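Local coordinates for cytochrome C, class II (Shewanella frigidimarina, PDB 4ULV), which binds diatomic gases at a covalently attached heme c under conformational control and probably also takes part in electron transfer, at the interface of chains A and B. Numbering follows the deposited sequence. Chains: chain A/B, Cytochrome C, class II.

Contact 1: the interface of chains A and B. Residues chain A 11, 54, 57; chain B 18, 21-22, 44, 47.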
# COMPACT_ATOMS: atom_id res chain seq x y z
N TYR A 11 6.02 -7.49 -5.88
CA TYR A 11 5.42 -6.16 -5.70
C TYR A 11 3.89 -6.26 -5.84
O TYR A 11 3.14 -5.77 -4.94
CB TYR A 11 6.04 -5.23 -6.70
CG TYR A 11 5.59 -3.77 -6.61
CD1 TYR A 11 6.24 -2.88 -5.78
CD2 TYR A 11 4.53 -3.31 -7.38
CE1 TYR A 11 5.86 -1.56 -5.72
CE2 TYR A 11 4.12 -2.00 -7.30
CZ TYR A 11 4.79 -1.13 -6.46
OH TYR A 11 4.46 0.21 -6.33
N ILE A 54 -1.74 0.63 -6.93
CA ILE A 54 -0.34 0.08 -6.76
C ILE A 54 -0.01 -1.15 -7.64
O ILE A 54 1.01 -1.15 -8.32
CB ILE A 54 -0.05 -0.18 -5.31
CG1 ILE A 54 -0.15 1.06 -4.43
CG2 ILE A 54 1.36 -0.83 -5.10
CD1 ILE A 54 0.69 2.18 -4.80
N GLU A 57 1.43 -1.76 -11.92
CA GLU A 57 2.83 -1.56 -12.32
C GLU A 57 3.60 -2.89 -12.37
O GLU A 57 4.54 -3.01 -13.18
CB GLU A 57 3.48 -0.61 -11.35
CG GLU A 57 4.92 -0.23 -11.78
CD GLU A 57 5.60 0.80 -10.93
OE1 GLU A 57 4.95 1.33 -9.97
OE2 GLU A 57 6.77 1.15 -11.28
N LEU B 18 6.77 -1.95 -0.38
CA LEU B 18 6.11 -1.03 -1.30
C LEU B 18 6.57 0.43 -1.11
O LEU B 18 6.80 1.17 -2.09
CB LEU B 18 4.58 -1.17 -1.20
CG LEU B 18 3.98 -2.52 -1.55
CD1 LEU B 18 2.48 -2.43 -1.33
CD2 LEU B 18 4.28 -2.99 -2.94
N TYR B 21 10.11 0.88 -2.59
CA TYR B 21 10.16 0.92 -4.03
C TYR B 21 9.75 2.31 -4.56
O TYR B 21 10.41 2.92 -5.42
CB TYR B 21 9.24 -0.15 -4.63
CG TYR B 21 9.13 -0.13 -6.13
CD1 TYR B 21 10.01 -0.84 -6.91
CD2 TYR B 21 8.12 0.60 -6.79
CE1 TYR B 21 9.93 -0.86 -8.27
CE2 TYR B 21 8.06 0.62 -8.14
CZ TYR B 21 8.95 -0.13 -8.90
OH TYR B 21 8.92 -0.14 -10.27
N ASN B 22 8.65 2.84 -4.02
CA ASN B 22 8.16 4.13 -4.43
C ASN B 22 9.08 5.26 -3.95
O ASN B 22 9.36 6.22 -4.71
CB ASN B 22 6.71 4.32 -3.96
CG ASN B 22 5.74 3.53 -4.82
OD1 ASN B 22 5.35 3.99 -5.90
ND2 ASN B 22 5.46 2.26 -4.40
N ARG B 44 4.53 8.87 -7.13
CA ARG B 44 5.33 8.22 -6.11
C ARG B 44 5.13 8.81 -4.73
O ARG B 44 5.03 8.10 -3.76
CB ARG B 44 6.81 8.30 -6.44
CG ARG B 44 7.23 7.66 -7.75
CD ARG B 44 6.86 6.18 -7.82
NE ARG B 44 7.28 5.53 -9.05
CZ ARG B 44 6.88 4.32 -9.46
NH1 ARG B 44 6.01 3.62 -8.73
NH2 ARG B 44 7.31 3.85 -10.60
N ASN B 47 1.81 7.82 -3.42
CA ASN B 47 1.88 6.43 -2.99
C ASN B 47 2.55 6.34 -1.62
O ASN B 47 2.09 5.60 -0.73
CB ASN B 47 2.61 5.54 -3.99
CG ASN B 47 1.85 5.33 -5.28
OD1 ASN B 47 0.63 5.60 -5.34
ND2 ASN B 47 2.47 4.79 -6.28
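A:Glu57, on the 3-10 helix 55-58, meets B:Arg44 and B:Tyr21 at the interface between the two cytochrome c' chains. From CB the glutamate runs straight out, CG anti to the backbone N (chi1 -174°), and the extended chain carries the carboxylate onto chain B. CD faces the edge of the B:Arg44 guanidinium, the two groups nearly coplanar (29°), and NH1 and NH2 grip the carboxylate end-on. A:Glu57 OE1 takes B:Arg44 NH1 on its syn lone pair at 2.8 Å, a salt bridge, while B:Arg44 NH2 reaches A:Glu57 OE2, also at 2.8 Å. The phenol OH of B:Tyr21 donates to A:Glu57 OE2 at 2.7 Å from the other face of the carboxylate, so two donors grip this oxygen and probably stabilise its negative charge. B:Arg44 NH1 is itself tied to the side-chain oxygen OD1 of B:Asn22, which also accepts from B:Asn47 ND2 on the opposite face of its amide; the asparagine thereby helps position the arginine. Beside this polar cluster the A:Tyr11 side chain crosses that of B:Tyr21 at about a right angle, its CE1 3.3 Å from CD2 of B:Tyr21. Methyl CD2 of B:Leu18 lies over one face of the A:Tyr11 ring, 3.8 Å from the centroid. A:Ile54 sends CD1 to the amide carbon CG of B:Asn47. A:Tyr11 OH accepts a hydrogen bond from B:Asn22 ND2 at 3.0 Å, the amide nitrogen that also donates to B:Leu18 O.

Contact 2: the interface of chains A and B. Residues chain A 14-15, 18, 51, 54; chain B 14-15, 18, 51.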
# COMPACT_ATOMS: atom_id res chain seq x y z
N ALA A 14 2.27 -8.33 -2.96
CA ALA A 14 2.32 -7.60 -1.69
C ALA A 14 1.15 -6.59 -1.65
O ALA A 14 0.45 -6.51 -0.65
CB ALA A 14 3.62 -6.84 -1.53
N ALA A 15 0.96 -5.92 -2.78
CA ALA A 15 -0.15 -4.91 -2.82
C ALA A 15 -1.53 -5.54 -2.67
O ALA A 15 -2.37 -5.08 -1.90
CB ALA A 15 -0.02 -4.11 -4.15
N LEU A 18 -2.29 -6.53 0.89
CA LEU A 18 -2.70 -5.35 1.69
C LEU A 18 -4.16 -4.91 1.37
O LEU A 18 -4.91 -4.58 2.29
CB LEU A 18 -1.75 -4.20 1.55
CG LEU A 18 -0.31 -4.46 2.00
CD1 LEU A 18 0.45 -3.21 1.62
CD2 LEU A 18 -0.20 -4.75 3.45
N LEU A 51 -4.42 1.88 -2.42
CA LEU A 51 -3.75 0.61 -2.76
C LEU A 51 -4.10 0.10 -4.11
O LEU A 51 -3.34 -0.57 -4.80
CB LEU A 51 -3.97 -0.46 -1.70
CG LEU A 51 -3.28 -0.28 -0.34
CD1 LEU A 51 -3.96 -1.10 0.76
CD2 LEU A 51 -1.76 -0.57 -0.39
N ILE A 54 -1.74 0.63 -6.93
CA ILE A 54 -0.34 0.08 -6.76
C ILE A 54 -0.01 -1.15 -7.64
O ILE A 54 1.01 -1.15 -8.32
CB ILE A 54 -0.05 -0.18 -5.31
CG1 ILE A 54 -0.15 1.06 -4.43
CG2 ILE A 54 1.36 -0.83 -5.10
CD1 ILE A 54 0.69 2.18 -4.80
N ALA B 14 5.32 -6.24 3.84
CA ALA B 14 4.83 -5.99 2.53
C ALA B 14 4.71 -4.47 2.30
O ALA B 14 5.10 -3.90 1.25
CB ALA B 14 3.46 -6.59 2.35
N ALA B 15 4.11 -3.77 3.29
CA ALA B 15 3.91 -2.30 3.18
C ALA B 15 5.24 -1.59 3.07
O ALA B 15 5.41 -0.70 2.26
CB ALA B 15 3.17 -1.83 4.40
N LEU B 18 6.77 -1.95 -0.38
CA LEU B 18 6.11 -1.03 -1.30
C LEU B 18 6.57 0.43 -1.11
O LEU B 18 6.80 1.17 -2.09
CB LEU B 18 4.58 -1.17 -1.20
CG LEU B 18 3.98 -2.52 -1.55
CD1 LEU B 18 2.48 -2.43 -1.33
CD2 LEU B 18 4.28 -2.99 -2.94
N LEU B 51 0.82 4.82 1.64
CA LEU B 51 1.37 3.63 2.20
C LEU B 51 1.88 3.79 3.61
O LEU B 51 1.91 2.86 4.43
CB LEU B 51 2.46 3.08 1.29
CG LEU B 51 2.08 2.53 -0.07
CD1 LEU B 51 3.32 2.45 -0.96
CD2 LEU B 51 1.46 1.15 0.11
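The first helices of the two chains, 5-30 in A and 5-31 in B, pack against each other across the two-fold axis of the dimer, with the ends of the two helices 38-51 beside them; the chain is the four-helix bundle of a cytochrome c'. Here A:Ala14, A:Leu18 and A:Leu51 meet their own counterparts in chain B. The methyls of A:Ala14 and B:Ala14 face each other, CB to CB at 3.9 Å, and their small size probably lets the helices approach closely here. One turn further along, A:Leu18 and B:Leu18 reach toward each other tip to tip, with 3.7 Å between their CD1 methyls. In A:Leu18, CG lies anti to the carbonyl carbon (chi1 -61°) and the branch is directed across the boundary, where CD1 also settles against the backbone of the partner helix, 3.9 Å from CA of B:Ala15. The exchange is mutual: CD1 of B:Leu18 rests at 3.9 Å from CA of A:Ala15, so each leucine tip touches both the opposing leucine and the helix that carries it. The other branch of B:Leu18, CD2, runs to CB of A:Ala14 at 4.2 Å and lies at a similar distance from CG2 of A:Ile54, the branch methyl that adds an aliphatic flank just beyond helix 38-51. At the last residue of that helix, A:Leu51 and B:Leu51 cross obliquely, their CD2 methyls 3.7 Å apart. These separations are those of ordinary van der Waals packing, without strain. Methyl groups thus form an interlocked aliphatic seam that buries 222 Å² of protein surface over both sides. The seam joins the two first helices and the helix 38-51 ends, and probably helps to hold the two heme-bearing subunits together as a dimer.

Contact 1 and contact 2 are neighbouring patches of one two-fold symmetric interface, the centres of their C-alpha atoms about 7 Å apart. A:Ile54 and B:Leu18 belong to both: A:Ile54 gives CD1 to contact 1 and CG2 to contact 2, while CD2 of B:Leu18 serves both and its CD1 contact 2. Helices 5-30 of chain A and 5-31 of chain B, with 38-51 of chain B, also run through both. Contact 2 brings equivalent residues together, whereas contact 1 lies to one side and recurs with the chains exchanged. An aliphatic centre flanked by two polar clusters would favour a defined pairing of the subunits, probably the working dimer.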